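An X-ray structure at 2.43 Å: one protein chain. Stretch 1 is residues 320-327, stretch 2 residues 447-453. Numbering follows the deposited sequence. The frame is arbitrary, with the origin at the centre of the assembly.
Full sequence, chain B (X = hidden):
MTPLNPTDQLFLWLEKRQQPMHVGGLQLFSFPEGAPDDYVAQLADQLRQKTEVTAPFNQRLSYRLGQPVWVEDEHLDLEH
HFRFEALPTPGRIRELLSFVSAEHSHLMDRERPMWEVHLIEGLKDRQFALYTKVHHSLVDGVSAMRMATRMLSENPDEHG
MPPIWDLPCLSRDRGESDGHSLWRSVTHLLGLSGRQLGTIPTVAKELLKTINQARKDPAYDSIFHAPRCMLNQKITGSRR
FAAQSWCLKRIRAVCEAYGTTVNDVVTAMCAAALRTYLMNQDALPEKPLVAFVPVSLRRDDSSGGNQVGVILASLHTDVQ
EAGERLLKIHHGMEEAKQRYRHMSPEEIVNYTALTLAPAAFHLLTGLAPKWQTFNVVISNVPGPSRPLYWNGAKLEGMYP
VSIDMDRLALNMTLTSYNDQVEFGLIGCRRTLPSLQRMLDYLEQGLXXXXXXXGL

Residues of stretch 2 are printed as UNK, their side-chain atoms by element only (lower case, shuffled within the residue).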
# COMPACT_ATOMS: atom_id res chain seq x y z
N GLN B 320 15.35 1.77 -38.29
CA GLN B 320 14.84 0.40 -38.35
C GLN B 320 15.92 -0.67 -38.16
O GLN B 320 15.72 -1.61 -37.39
CB GLN B 320 14.12 0.15 -39.67
CG GLN B 320 13.28 -1.10 -39.62
CD GLN B 320 12.38 -1.25 -40.82
OE1 GLN B 320 12.07 -0.28 -41.50
NE2 GLN B 320 11.94 -2.49 -41.09
N GLU B 321 17.04 -0.57 -38.84
CA GLU B 321 18.06 -1.59 -38.65
C GLU B 321 18.76 -1.40 -37.30
O GLU B 321 18.98 -0.27 -36.84
CB GLU B 321 19.09 -1.58 -39.79
CG GLU B 321 19.79 -2.93 -39.95
CD GLU B 321 21.29 -2.79 -40.19
OE1 GLU B 321 21.75 -1.64 -40.41
OE2 GLU B 321 22.00 -3.83 -40.16
N ALA B 322 19.12 -2.53 -36.69
CA ALA B 322 19.65 -2.50 -35.33
C ALA B 322 21.08 -1.96 -35.30
O ALA B 322 21.43 -1.16 -34.42
CB ALA B 322 19.57 -3.91 -34.73
N GLY B 323 21.93 -2.39 -36.24
CA GLY B 323 23.29 -1.89 -36.27
C GLY B 323 23.36 -0.39 -36.53
O GLY B 323 24.18 0.32 -35.94
N GLU B 324 22.49 0.11 -37.40
CA GLU B 324 22.40 1.55 -37.61
C GLU B 324 22.02 2.27 -36.32
O GLU B 324 22.66 3.27 -35.94
CB GLU B 324 21.39 1.82 -38.72
CG GLU B 324 21.49 3.18 -39.35
CD GLU B 324 20.31 3.48 -40.23
OE1 GLU B 324 20.00 4.69 -40.42
OE2 GLU B 324 19.67 2.52 -40.71
N ARG B 325 21.00 1.76 -35.61
CA ARG B 325 20.53 2.41 -34.39
C ARG B 325 21.60 2.38 -33.29
O ARG B 325 21.84 3.40 -32.64
CB ARG B 325 19.24 1.76 -33.90
CG ARG B 325 18.40 2.72 -33.07
CD ARG B 325 17.11 2.09 -32.56
NE ARG B 325 16.44 1.35 -33.61
CZ ARG B 325 16.33 0.02 -33.64
NH1 ARG B 325 16.87 -0.71 -32.67
NH2 ARG B 325 15.70 -0.56 -34.65
N LEU B 326 22.26 1.24 -33.09
CA LEU B 326 23.33 1.19 -32.11
C LEU B 326 24.38 2.27 -32.38
O LEU B 326 24.76 3.01 -31.46
CB LEU B 326 23.95 -0.20 -32.08
CG LEU B 326 25.30 -0.31 -31.38
CD1 LEU B 326 25.16 -0.07 -29.88
CD2 LEU B 326 25.92 -1.70 -31.66
N LEU B 327 24.83 2.41 -33.63
CA LEU B 327 25.94 3.33 -33.91
C LEU B 327 25.52 4.79 -33.87
O LEU B 327 26.27 5.63 -33.35
CB LEU B 327 26.58 3.00 -35.26
CG LEU B 327 27.02 1.55 -35.38
CD1 LEU B 327 27.20 1.21 -36.86
CD2 LEU B 327 28.28 1.30 -34.58
N UNK B 447 19.40 -9.78 -29.59
CA UNK B 447 19.56 -10.87 -30.55
C UNK B 447 19.61 -10.35 -31.99
O UNK B 447 20.29 -10.94 -32.83
c UNK B 447 18.42 -11.88 -30.36
N UNK B 448 18.91 -9.25 -32.28
CA UNK B 448 18.95 -8.68 -33.63
C UNK B 448 20.35 -8.19 -33.96
O UNK B 448 20.85 -8.41 -35.07
o UNK B 448 16.38 -5.73 -34.95
c UNK B 448 17.95 -7.53 -33.74
c UNK B 448 16.54 -7.94 -34.12
o UNK B 448 14.51 -6.90 -34.87
c UNK B 448 15.75 -6.77 -34.68
N UNK B 449 20.98 -7.49 -33.02
CA UNK B 449 22.39 -7.14 -33.17
C UNK B 449 23.25 -8.39 -33.32
O UNK B 449 24.21 -8.41 -34.11
c UNK B 449 22.84 -4.23 -30.53
c UNK B 449 22.78 -4.08 -33.05
c UNK B 449 22.87 -6.31 -31.98
c UNK B 449 22.35 -4.88 -31.85
N UNK B 450 22.93 -9.46 -32.58
CA UNK B 450 23.76 -10.65 -32.67
C UNK B 450 23.63 -11.32 -34.04
O UNK B 450 24.63 -11.73 -34.63
c UNK B 450 24.08 -11.36 -30.24
c UNK B 450 23.41 -11.62 -31.57
o UNK B 450 22.19 -12.43 -29.36
c UNK B 450 23.41 -12.21 -29.19
o UNK B 450 24.09 -12.69 -28.26
N UNK B 451 22.40 -11.46 -34.55
CA UNK B 451 22.21 -12.00 -35.90
C UNK B 451 22.94 -11.15 -36.93
O UNK B 451 23.75 -11.67 -37.70
c UNK B 451 20.72 -12.07 -36.25
c UNK B 451 19.84 -14.40 -36.00
c UNK B 451 18.34 -12.44 -35.56
c UNK B 451 19.77 -12.98 -35.48
N UNK B 452 22.67 -9.84 -36.93
CA UNK B 452 23.23 -8.93 -37.92
C UNK B 452 24.74 -9.06 -38.06
O UNK B 452 25.29 -8.77 -39.12
c UNK B 452 21.52 -7.06 -38.05
c UNK B 452 22.89 -7.48 -37.55
n UNK B 452 21.24 -5.75 -37.98
o UNK B 452 20.73 -7.89 -38.49
N UNK B 453 25.42 -9.48 -36.99
CA UNK B 453 26.87 -9.62 -37.03
C UNK B 453 27.33 -11.06 -36.95
O UNK B 453 28.54 -11.29 -36.97
c UNK B 453 27.51 -8.81 -35.90

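Position 447 carries a single side-chain atom, a carbon bonded to CA. It is out of reach of stretch 1. One carbon and nothing further is a methyl group, so the residue is alanine, Ala447.

At position 448 there are five side-chain atoms: three carbons in an unbranched run, the third carrying two oxygens. The CA-to-CB bond points toward stretch 1, and one oxygen of position 448 lies 3.7 Å from Ala322 CB. That partner is a methyl carbon, so this is packing against the carboxylate and not a polar bond. Two methylenes ending in a carboxylate define glutamate, Glu448, and the oxygen is OE1.

Position 449 has four carbons and no heteroatom. The chain forks at its second carbon, which is bonded to the first side-chain carbon and to two terminal ones. The CA-to-CB bond runs sideways, yet with chi1 at -70° (m) and chi2 at 176° (t) the end of the side chain reaches stretch 1. One terminal carbon of position 449 lies 3.6 Å from Ala322 CB, 3.5 Å from Ala322 O and 3.7 Å from Gly323 N, while the other lies 4.1 Å from Leu326 CD2. A fork at the second carbon, rather than at the first, separates leucine from isoleucine, and the residue is Leu449; the first of these terminal carbons is CD2, the other CD1.

Position 450 repeats the pattern of three carbons with two oxygens on the third. The side chain is out of reach of stretch 1, and both carboxylate oxygens are hydrogen-bonded elsewhere in the structure. The residue is again glutamate, Glu450.

Four carbons forked at the second recur at position 451. The side chain is out of reach of stretch 1; the residue touches a crystal neighbour. The fork gives Leu451.

Position 452 has two carbons, the second carrying one oxygen and one nitrogen. CA-to-CB points toward stretch 1, and the nitrogen of position 452 stands 3.0 Å from Glu321 OE2. The distance alone would suit a hydrogen bond, but the angle is poor and the pair does not count as one. The same nitrogen is 4.1 Å from Ala322 CB and 3.8 Å from Gly323 N. This short planar amide is asparagine, Asn452, and the nitrogen is ND2.

Position 453 again shows one carbon, out of reach of stretch 1, and is Ala453.

The contacting positions, 448, 449 and 452, follow helical spacing: three and four residues apart, 449 and 448 respectively share a flank with 452. The hydrogen bond from Asn452 N to Glu448 O, 3.0 Å, belongs to the helix that holds them there. The two helix axes approach to 9.6 Å at 112° between their N-to-C directions, with Ala322 CA and Leu449 CA 5.8 Å apart. Ala322 points its methyl toward stretch 2 and meets all three residues; Leu326, one turn later, extends the apolar contact with Leu449. No hydrogen bond crosses this modest interface, which buries 279 Å² in total, so the contact rests on apolar packing centred on Ala322 and Leu449, with Glu321 and Asn452 close at its margin.

Stretch 2 447-453: AELELNA
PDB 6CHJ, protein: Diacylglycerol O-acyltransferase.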